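Local coordinates for acyl-[acyl-carrier-protein]--UDP-N-acetylglucosamine O-acyltransferase (Helicobacter pylori, PDB 1J2Z) that catalyses transfer of a (3R)-hydroxyacyl chain from acyl carrier protein to the sugar of UDP-N-acetylglucosamine, the first step of lipid A biosynthesis, at residues R191-R195 and H196-Q200; K205-D208 and F209-L213; Y214-L217 and F218-I221. All coordinates share one frame; numbering follows the deposited sequence.

Interaction 1 of 3, residues R191-R195 and H196-Q200; sequences RGLNR and HRMRQ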
loop_
_atom_site.group_PDB
_atom_site.type_symbol
_atom_site.label_atom_id
_atom_site.label_comp_id
_atom_site.label_asym_id
_atom_site.label_seq_id
_atom_site.Cartn_x
_atom_site.Cartn_y
_atom_site.Cartn_z
ATOM N N ARG A 191 -15.213 -14.590 -13.086
ATOM C CA ARG A 191 -16.431 -13.919 -13.536
ATOM C C ARG A 191 -16.702 -14.055 -15.024
ATOM O O ARG A 191 -17.720 -13.571 -15.517
ATOM C CB ARG A 191 -16.371 -12.429 -13.195
ATOM C CG ARG A 191 -16.397 -12.120 -11.716
ATOM C CD ARG A 191 -16.191 -10.632 -11.434
ATOM N NE ARG A 191 -17.200 -9.775 -12.057
ATOM C CZ ARG A 191 -17.150 -9.335 -13.312
ATOM N NH1 ARG A 191 -16.135 -9.663 -14.100
ATOM N NH2 ARG A 191 -18.117 -8.558 -13.779
ATOM N N GLY A 192 -15.793 -14.699 -15.742
ATOM C CA GLY A 192 -15.977 -14.861 -17.171
ATOM C C GLY A 192 -14.644 -14.947 -17.878
ATOM O O GLY A 192 -13.631 -15.274 -17.256
ATOM N N LEU A 193 -14.633 -14.652 -19.172
ATOM C CA LEU A 193 -13.398 -14.715 -19.942
ATOM C C LEU A 193 -12.821 -13.349 -20.280
ATOM O O LEU A 193 -13.543 -12.356 -20.372
ATOM C CB LEU A 193 -13.618 -15.504 -21.234
ATOM C CG LEU A 193 -14.047 -16.968 -21.099
ATOM C CD1 LEU A 193 -13.964 -17.642 -22.467
ATOM C CD2 LEU A 193 -13.148 -17.689 -20.104
ATOM N N ASN A 194 -11.506 -13.317 -20.463
ATOM C CA ASN A 194 -10.786 -12.100 -20.808
ATOM C C ASN A 194 -10.906 -11.929 -22.318
ATOM O O ASN A 194 -9.937 -12.095 -23.061
ATOM C CB ASN A 194 -9.318 -12.234 -20.397
ATOM C CG ASN A 194 -8.552 -10.936 -20.526
ATOM O OD1 ASN A 194 -7.389 -10.850 -20.130
ATOM N ND2 ASN A 194 -9.195 -9.918 -21.084
ATOM N N ARG A 195 -12.116 -11.597 -22.751
ATOM C CA ARG A 195 -12.440 -11.413 -24.161
ATOM C C ARG A 195 -11.489 -10.456 -24.872
ATOM O O ARG A 195 -10.963 -10.772 -25.942
ATOM C CB ARG A 195 -13.881 -10.907 -24.280
ATOM C CG ARG A 195 -14.585 -11.264 -25.576
ATOM C CD ARG A 195 -16.070 -10.928 -25.487
ATOM N NE ARG A 195 -16.818 -11.387 -26.655
ATOM C CZ ARG A 195 -16.670 -10.895 -27.880
ATOM N NH1 ARG A 195 -15.795 -9.924 -28.103
ATOM N NH2 ARG A 195 -17.398 -11.371 -28.880
ATOM N N HIS A 196 -11.269 -9.288 -24.277
ATOM C CA HIS A 196 -10.387 -8.296 -24.877
ATOM C C HIS A 196 -9.003 -8.854 -25.184
ATOM O O HIS A 196 -8.398 -8.505 -26.199
ATOM C CB HIS A 196 -10.257 -7.073 -23.966
ATOM C CG HIS A 196 -9.245 -6.080 -24.444
ATOM N ND1 HIS A 196 -7.892 -6.239 -24.235
ATOM C CD2 HIS A 196 -9.383 -4.941 -25.164
ATOM C CE1 HIS A 196 -7.240 -5.243 -24.807
ATOM N NE2 HIS A 196 -8.121 -4.443 -25.378
ATOM N N ARG A 197 -8.504 -9.718 -24.308
ATOM C CA ARG A 197 -7.190 -10.317 -24.502
ATOM C C ARG A 197 -7.230 -11.388 -25.585
ATOM O O ARG A 197 -6.362 -11.435 -26.458
ATOM C CB ARG A 197 -6.697 -10.951 -23.203
ATOM C CG ARG A 197 -5.352 -11.636 -23.338
ATOM C CD ARG A 197 -4.238 -10.741 -22.845
ATOM N NE ARG A 197 -4.218 -9.449 -23.518
ATOM C CZ ARG A 197 -3.493 -8.414 -23.108
ATOM N NH1 ARG A 197 -2.733 -8.529 -22.027
ATOM N NH2 ARG A 197 -3.525 -7.267 -23.775
ATOM N N MET A 198 -8.235 -12.258 -25.518
ATOM C CA MET A 198 -8.366 -13.330 -26.497
ATOM C C MET A 198 -8.504 -12.778 -27.911
ATOM O O MET A 198 -7.969 -13.350 -28.858
ATOM C CB MET A 198 -9.580 -14.207 -26.174
ATOM C CG MET A 198 -9.565 -14.808 -24.778
ATOM S SD MET A 198 -10.904 -15.991 -24.530
ATOM C CE MET A 198 -12.295 -14.900 -24.418
ATOM N N ARG A 199 -9.213 -11.661 -28.045
ATOM C CA ARG A 199 -9.436 -11.045 -29.350
ATOM C C ARG A 199 -8.171 -10.564 -30.047
ATOM O O ARG A 199 -8.147 -10.422 -31.270
ATOM C CB ARG A 199 -10.425 -9.881 -29.226
ATOM C CG ARG A 199 -11.859 -10.316 -28.948
ATOM C CD ARG A 199 -12.811 -9.130 -28.974
ATOM N NE ARG A 199 -12.508 -8.163 -27.923
ATOM C CZ ARG A 199 -13.134 -7.001 -27.773
ATOM N NH1 ARG A 199 -14.102 -6.654 -28.610
ATOM N NH2 ARG A 199 -12.796 -6.187 -26.782
ATOM N N GLN A 200 -7.116 -10.306 -29.285
ATOM C CA GLN A 200 -5.878 -9.852 -29.901
ATOM C C GLN A 200 -4.899 -10.996 -30.116
ATOM O O GLN A 200 -4.041 -10.922 -30.988
ATOM C CB GLN A 200 -5.215 -8.751 -29.063
ATOM C CG GLN A 200 -4.901 -9.130 -27.632
ATOM C CD GLN A 200 -3.917 -8.171 -26.986
ATOM O OE1 GLN A 200 -2.716 -8.213 -27.266
ATOM N NE2 GLN A 200 -4.423 -7.291 -26.127
#

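Interaction 2 of 3, residues K205-D208 and F209-L213; sequences KDID and FIYAL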
loop_
_atom_site.group_PDB
_atom_site.type_symbol
_atom_site.label_atom_id
_atom_site.label_comp_id
_atom_site.label_asym_id
_atom_site.label_seq_id
_atom_site.Cartn_x
_atom_site.Cartn_y
_atom_site.Cartn_z
ATOM N N LYS A 205 -12.845 -18.416 -34.140
ATOM C CA LYS A 205 -13.245 -19.812 -33.985
ATOM C C LYS A 205 -12.763 -20.415 -32.670
ATOM O O LYS A 205 -13.525 -21.072 -31.962
ATOM C CB LYS A 205 -12.717 -20.660 -35.149
ATOM C CG LYS A 205 -11.208 -20.817 -35.171
ATOM C CD LYS A 205 -10.776 -21.900 -36.146
ATOM C CE LYS A 205 -9.275 -22.142 -36.057
ATOM N NZ LYS A 205 -8.825 -23.222 -36.977
ATOM N N ASP A 206 -11.495 -20.189 -32.347
ATOM C CA ASP A 206 -10.921 -20.731 -31.124
ATOM C C ASP A 206 -11.498 -20.077 -29.875
ATOM O O ASP A 206 -11.597 -20.711 -28.827
ATOM C CB ASP A 206 -9.399 -20.585 -31.154
ATOM C CG ASP A 206 -8.771 -21.329 -32.320
ATOM O OD1 ASP A 206 -9.113 -22.516 -32.522
ATOM O OD2 ASP A 206 -7.937 -20.731 -33.031
ATOM N N ILE A 207 -11.890 -18.815 -29.989
ATOM C CA ILE A 207 -12.468 -18.119 -28.852
ATOM C C ILE A 207 -13.797 -18.778 -28.494
ATOM O O ILE A 207 -14.107 -18.962 -27.314
ATOM C CB ILE A 207 -12.681 -16.623 -29.164
ATOM C CG1 ILE A 207 -11.320 -15.946 -29.362
ATOM C CG2 ILE A 207 -13.443 -15.950 -28.027
ATOM C CD1 ILE A 207 -11.402 -14.468 -29.701
ATOM N N ASP A 208 -14.572 -19.144 -29.514
ATOM C CA ASP A 208 -15.861 -19.801 -29.300
ATOM C C ASP A 208 -15.626 -21.153 -28.637
ATOM O O ASP A 208 -16.318 -21.527 -27.688
ATOM C CB ASP A 208 -16.593 -20.030 -30.627
ATOM C CG ASP A 208 -16.936 -18.741 -31.339
ATOM O OD1 ASP A 208 -17.480 -17.826 -30.688
ATOM O OD2 ASP A 208 -16.671 -18.649 -32.556
ATOM N N PHE A 209 -14.646 -21.885 -29.155
ATOM C CA PHE A 209 -14.307 -23.195 -28.625
ATOM C C PHE A 209 -13.990 -23.114 -27.136
ATOM O O PHE A 209 -14.453 -23.940 -26.349
ATOM C CB PHE A 209 -13.114 -23.770 -29.394
ATOM C CG PHE A 209 -12.641 -25.099 -28.878
ATOM C CD1 PHE A 209 -11.759 -25.170 -27.805
ATOM C CD2 PHE A 209 -13.094 -26.281 -29.454
ATOM C CE1 PHE A 209 -11.334 -26.400 -27.312
ATOM C CE2 PHE A 209 -12.674 -27.516 -28.968
ATOM C CZ PHE A 209 -11.794 -27.575 -27.896
ATOM N N ILE A 210 -13.207 -22.110 -26.752
ATOM C CA ILE A 210 -12.835 -21.933 -25.352
ATOM C C ILE A 210 -14.055 -21.691 -24.468
ATOM O O ILE A 210 -14.185 -22.301 -23.408
ATOM C CB ILE A 210 -11.821 -20.777 -25.199
ATOM C CG1 ILE A 210 -10.529 -21.149 -25.932
ATOM C CG2 ILE A 210 -11.534 -20.511 -23.716
ATOM C CD1 ILE A 210 -9.496 -20.044 -25.982
ATOM N N TYR A 211 -14.951 -20.805 -24.896
ATOM C CA TYR A 211 -16.156 -20.534 -24.113
ATOM C C TYR A 211 -16.870 -21.853 -23.850
ATOM O O TYR A 211 -17.215 -22.176 -22.712
ATOM C CB TYR A 211 -17.121 -19.614 -24.868
ATOM C CG TYR A 211 -16.862 -18.130 -24.741
ATOM C CD1 TYR A 211 -16.264 -17.417 -25.779
ATOM C CD2 TYR A 211 -17.279 -17.424 -23.613
ATOM C CE1 TYR A 211 -16.100 -16.033 -25.705
ATOM C CE2 TYR A 211 -17.117 -16.039 -23.526
ATOM C CZ TYR A 211 -16.529 -15.352 -24.578
ATOM O OH TYR A 211 -16.390 -13.984 -24.518
ATOM N N ALA A 212 -17.096 -22.602 -24.924
ATOM C CA ALA A 212 -17.768 -23.889 -24.841
ATOM C C ALA A 212 -17.031 -24.809 -23.881
ATOM O O ALA A 212 -17.640 -25.431 -23.011
ATOM C CB ALA A 212 -17.841 -24.528 -26.229
ATOM N N LEU A 213 -15.714 -24.885 -24.044
ATOM C CA LEU A 213 -14.875 -25.732 -23.204
ATOM C C LEU A 213 -15.104 -25.442 -21.721
ATOM O O LEU A 213 -15.372 -26.347 -20.932
ATOM C CB LEU A 213 -13.396 -25.497 -23.531
ATOM C CG LEU A 213 -12.395 -26.634 -23.288
ATOM C CD1 LEU A 213 -11.009 -26.034 -23.123
ATOM C CD2 LEU A 213 -12.758 -27.448 -22.062
#

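Interaction 3 of 3, residues Y214-L217 and F218-I221; sequences YKRL and FRPI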
loop_
_atom_site.group_PDB
_atom_site.type_symbol
_atom_site.label_atom_id
_atom_site.label_comp_id
_atom_site.label_asym_id
_atom_site.label_seq_id
_atom_site.Cartn_x
_atom_site.Cartn_y
_atom_site.Cartn_z
ATOM N N TYR A 214 -14.990 -24.175 -21.344
ATOM C CA TYR A 214 -15.172 -23.793 -19.951
ATOM C C TYR A 214 -16.588 -24.044 -19.453
ATOM O O TYR A 214 -16.787 -24.408 -18.291
ATOM C CB TYR A 214 -14.789 -22.325 -19.752
ATOM C CG TYR A 214 -13.303 -22.109 -19.542
ATOM C CD1 TYR A 214 -12.593 -21.187 -20.311
ATOM C CD2 TYR A 214 -12.611 -22.807 -18.549
ATOM C CE1 TYR A 214 -11.235 -20.964 -20.095
ATOM C CE2 TYR A 214 -11.253 -22.591 -18.325
ATOM C CZ TYR A 214 -10.573 -21.670 -19.099
ATOM O OH TYR A 214 -9.233 -21.450 -18.871
ATOM N N LYS A 215 -17.572 -23.859 -20.324
ATOM C CA LYS A 215 -18.956 -24.089 -19.932
ATOM C C LYS A 215 -19.145 -25.552 -19.543
ATOM O O LYS A 215 -19.829 -25.864 -18.570
ATOM C CB LYS A 215 -19.895 -23.690 -21.075
ATOM C CG LYS A 215 -19.904 -22.182 -21.309
ATOM C CD LYS A 215 -20.652 -21.757 -22.565
ATOM C CE LYS A 215 -20.551 -20.239 -22.752
ATOM N NZ LYS A 215 -21.150 -19.751 -24.024
ATOM N N ARG A 216 -18.512 -26.448 -20.290
ATOM C CA ARG A 216 -18.613 -27.873 -19.999
ATOM C C ARG A 216 -17.748 -28.243 -18.800
ATOM O O ARG A 216 -18.145 -29.061 -17.967
ATOM C CB ARG A 216 -18.198 -28.693 -21.224
ATOM C CG ARG A 216 -19.212 -28.619 -22.356
ATOM C CD ARG A 216 -18.807 -29.459 -23.555
ATOM N NE ARG A 216 -17.713 -28.862 -24.313
ATOM C CZ ARG A 216 -16.511 -29.411 -24.431
ATOM N NH1 ARG A 216 -16.261 -30.567 -23.835
ATOM N NH2 ARG A 216 -15.567 -28.811 -25.147
ATOM N N LEU A 217 -16.575 -27.624 -18.703
ATOM C CA LEU A 217 -15.665 -27.898 -17.596
ATOM C C LEU A 217 -16.254 -27.520 -16.248
ATOM O O LEU A 217 -16.076 -28.241 -15.260
ATOM C CB LEU A 217 -14.346 -27.144 -17.781
ATOM C CG LEU A 217 -13.322 -27.754 -18.737
ATOM C CD1 LEU A 217 -12.119 -26.829 -18.851
ATOM C CD2 LEU A 217 -12.905 -29.132 -18.227
ATOM N N PHE A 218 -16.957 -26.394 -16.207
ATOM C CA PHE A 218 -17.528 -25.928 -14.956
ATOM C C PHE A 218 -18.947 -26.363 -14.636
ATOM O O PHE A 218 -19.647 -25.694 -13.872
ATOM C CB PHE A 218 -17.412 -24.405 -14.865
ATOM C CG PHE A 218 -16.009 -23.928 -14.622
ATOM C CD1 PHE A 218 -15.267 -23.349 -15.644
ATOM C CD2 PHE A 218 -15.421 -24.079 -13.369
ATOM C CE1 PHE A 218 -13.961 -22.929 -15.425
ATOM C CE2 PHE A 218 -14.114 -23.661 -13.139
ATOM C CZ PHE A 218 -13.383 -23.085 -14.171
ATOM N N ARG A 219 -19.382 -27.478 -15.214
ATOM C CA ARG A 219 -20.711 -27.991 -14.905
ATOM C C ARG A 219 -20.596 -28.523 -13.481
ATOM O O ARG A 219 -19.545 -29.025 -13.078
ATOM C CB ARG A 219 -21.105 -29.107 -15.876
ATOM C CG ARG A 219 -21.592 -28.580 -17.212
ATOM C CD ARG A 219 -21.730 -29.678 -18.249
ATOM N NE ARG A 219 -22.209 -29.149 -19.524
ATOM C CZ ARG A 219 -22.199 -29.824 -20.669
ATOM N NH1 ARG A 219 -21.730 -31.066 -20.702
ATOM N NH2 ARG A 219 -22.652 -29.258 -21.781
ATOM N N PRO A 220 -21.672 -28.416 -12.695
ATOM C CA PRO A 220 -21.664 -28.884 -11.307
ATOM C C PRO A 220 -21.443 -30.370 -11.021
ATOM O O PRO A 220 -20.653 -30.719 -10.144
ATOM C CB PRO A 220 -23.011 -28.393 -10.777
ATOM C CG PRO A 220 -23.882 -28.447 -11.991
ATOM C CD PRO A 220 -22.988 -27.854 -13.053
ATOM N N ILE A 221 -22.128 -31.243 -11.753
ATOM C CA ILE A 221 -22.018 -32.676 -11.490
ATOM C C ILE A 221 -20.611 -33.257 -11.535
ATOM O O ILE A 221 -19.966 -33.394 -10.492
ATOM C CB ILE A 221 -22.950 -33.499 -12.417
ATOM C CG1 ILE A 221 -24.410 -33.138 -12.138
ATOM C CG2 ILE A 221 -22.732 -34.985 -12.183
ATOM C CD1 ILE A 221 -25.412 -33.895 -12.994
HETATM O O HOH W 1 -19.696 -31.796 -18.901
#

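Interaction 1 of 3, residues R191-R195 and H196-Q200
Leu-193 and Met-198 meet crosswise, the two side chains running at about a right angle to each other. The methionine thioether end is bent at its last torsion (chi3 -73°), which turns CE back toward the start of the helix, where it lies 3.5 Å from Leu-193 CB. The same methyl also touches Arg-195 CA. Asn-194 approaches its partner differently: it lies alongside Arg-197, pointing the same way, and its amide carbon CG comes within 3.3 Å of Arg-197 CB.

This is the point where the chain leaves strand 189-191, which pairs antiparallel with 181-184 just beyond the parallel coils of the left-handed beta-helix, and enters helix 195-201. Asn-194 holds the N-cap position and is also the centre of an inverse gamma turn, whose Arg-195 N to Leu-193 O bond is weak. Its carbonyl starts the helical pattern: Met-198 N donates to Asn-194 O over 3.0 Å with an N-H...O angle of 168°, whereas the bond from Arg-197 N to the same oxygen is weak and bent. One residue on, Arg-199 N donates to Arg-195 O at 2.9 Å.

On the outer side, the extended Arg-195 and the bent Arg-199 cross obliquely, their guanidinium planes 73° apart. Arg-195 NH1 rests 3.2 Å from the methylene CD of Arg-199. The two NH1 atoms are 3.7 Å apart, a like-charge approach that solvent may screen, both side chains being exposed. Tyr-211 of helix 204-217 packs on both Leu-193 and Arg-195, and Met-198 reaches Ile-207 of that helix.

Interaction 2 of 3, residues K205-D208 and F209-L213
Asp-206 O takes the shortest of the four backbone hydrogen bonds joining 205-208 to 209-213, from Ile-210 N at 3.0 Å. The bond is also the least straight of the four (157°), and its donor stands 27° off the carbonyl plane. Carbon atoms crowd the same oxygen: Ile-210 CG1 lies 3.1 Å from Asp-206 O, with CD1 farther along the same branch, and CB of Phe-209, the residue before Ile-210, also borders it.

Ile-207 O is surrounded in a similar way. Tyr-211 N donates to it over 3.2 Å, and the ring carbon Tyr-211 CD1 lies 3.1 Å from Ile-207 O, with the oxygen oblique to the ring. The side chains of Ile-207 and Tyr-211 run side by side in the same direction. With chi1 at -66°, Ile-207 places CG2 beside its own carbonyl carbon, the side on which the tyrosine follows one turn later, and CG2 meets Tyr-211 CE1 at 3.5 Å. The CA of Asp-208 sits near the ring plane, at the edge, so backbone and side-chain atoms from the preceding turn both border this ring.

The remaining two bonds, Phe-209 N to Lys-205 O and Ala-212 N to Asp-208 O, are both 3.1 Å long, and the alanine N-H is the straighter.

Beyond the segments, one flank of this helix faces helix 195-201, and Leu-202 touches both Ile-207 and Ile-210, while Phe-209 and Ile-210 pack on Val-241 and Phe-240 of helix 239-250. Four consecutive i to i+4 bonds, with apolar side chains committed to two neighbours, are the marks of a regular alpha-helix packed within the C-terminal helical domain of LpxA.

Interaction 3 of 3, residues Y214-L217 and F218-I221
The Arg-219 guanidinium carries Arg-216 CG over one face, 3.5 Å above its plane and displaced toward the NH2 end of the group. The two guanidinium planes stand 73° apart, and their charged ends do not touch. The first torsion of Arg-219 (chi1 -80°) sets CG beside the backbone N, and the chain then runs extended to NE, past Arg-216 CA.

The aromatic pair meets by its rims. Tyr-214 and Phe-218 lie side by side, pointing the same way, with planes inclined at 26° and ring centroids 5.9 Å apart. Neither ring covers the face of the other, and the closest approach is Tyr-214 CD2 to Phe-218 CE1 at 3.4 Å. Tyr-214 O borders the phenylalanine edge, near the ring plane, 3.2 Å from Phe-218 CD1.

That same carbonyl accepts the hydrogen bond from Phe-218 N at 2.9 Å, an i to i+4 bond that closes the helix. Phe-218 is the first residue to depart from helical backbone angles. The following bond, from Arg-219 N to Arg-216 O, spans only three residues and is weak at 3.4 Å. A water donates to Arg-216 O over a longer 3.3 Å and accepts from Arg-219 NH1 at 2.8 Å, a bridge with one long leg beside the weak backbone bond.

Around this helix end, Tyr-214 OH bonds to Pro-179 O, and Arg-216 forms a salt bridge with Glu-231 of helix 224-234. Leu-217 packs on Ser-227 of that helix and on Ile-244 and Ile-248 of helix 239-250, while Phe-218 touches Leu-224.

How the interactions relate
The three contacts come in series along the chain, all within the C-terminal domain that follows the left-handed beta-helix. Interaction 1 starts helix 195-201; interaction 2 takes up the first two-thirds of helix 204-217, and interaction 3 its last turn and exit. The centres of interactions 1 and 2 are about 11 Å apart, those of 2 and 3 about 14 Å, and those of 1 and 3 about 19 Å. Leu-193 links all three: CD1 packs on Tyr-211 CD2 and CD2 on Tyr-214 CD1, each at 3.5 Å. Helix 204-217 thus packs against the chain leading from strand 189-191 into helix 195-201, consistent with one compact unit at the C-terminal end of the beta-helix.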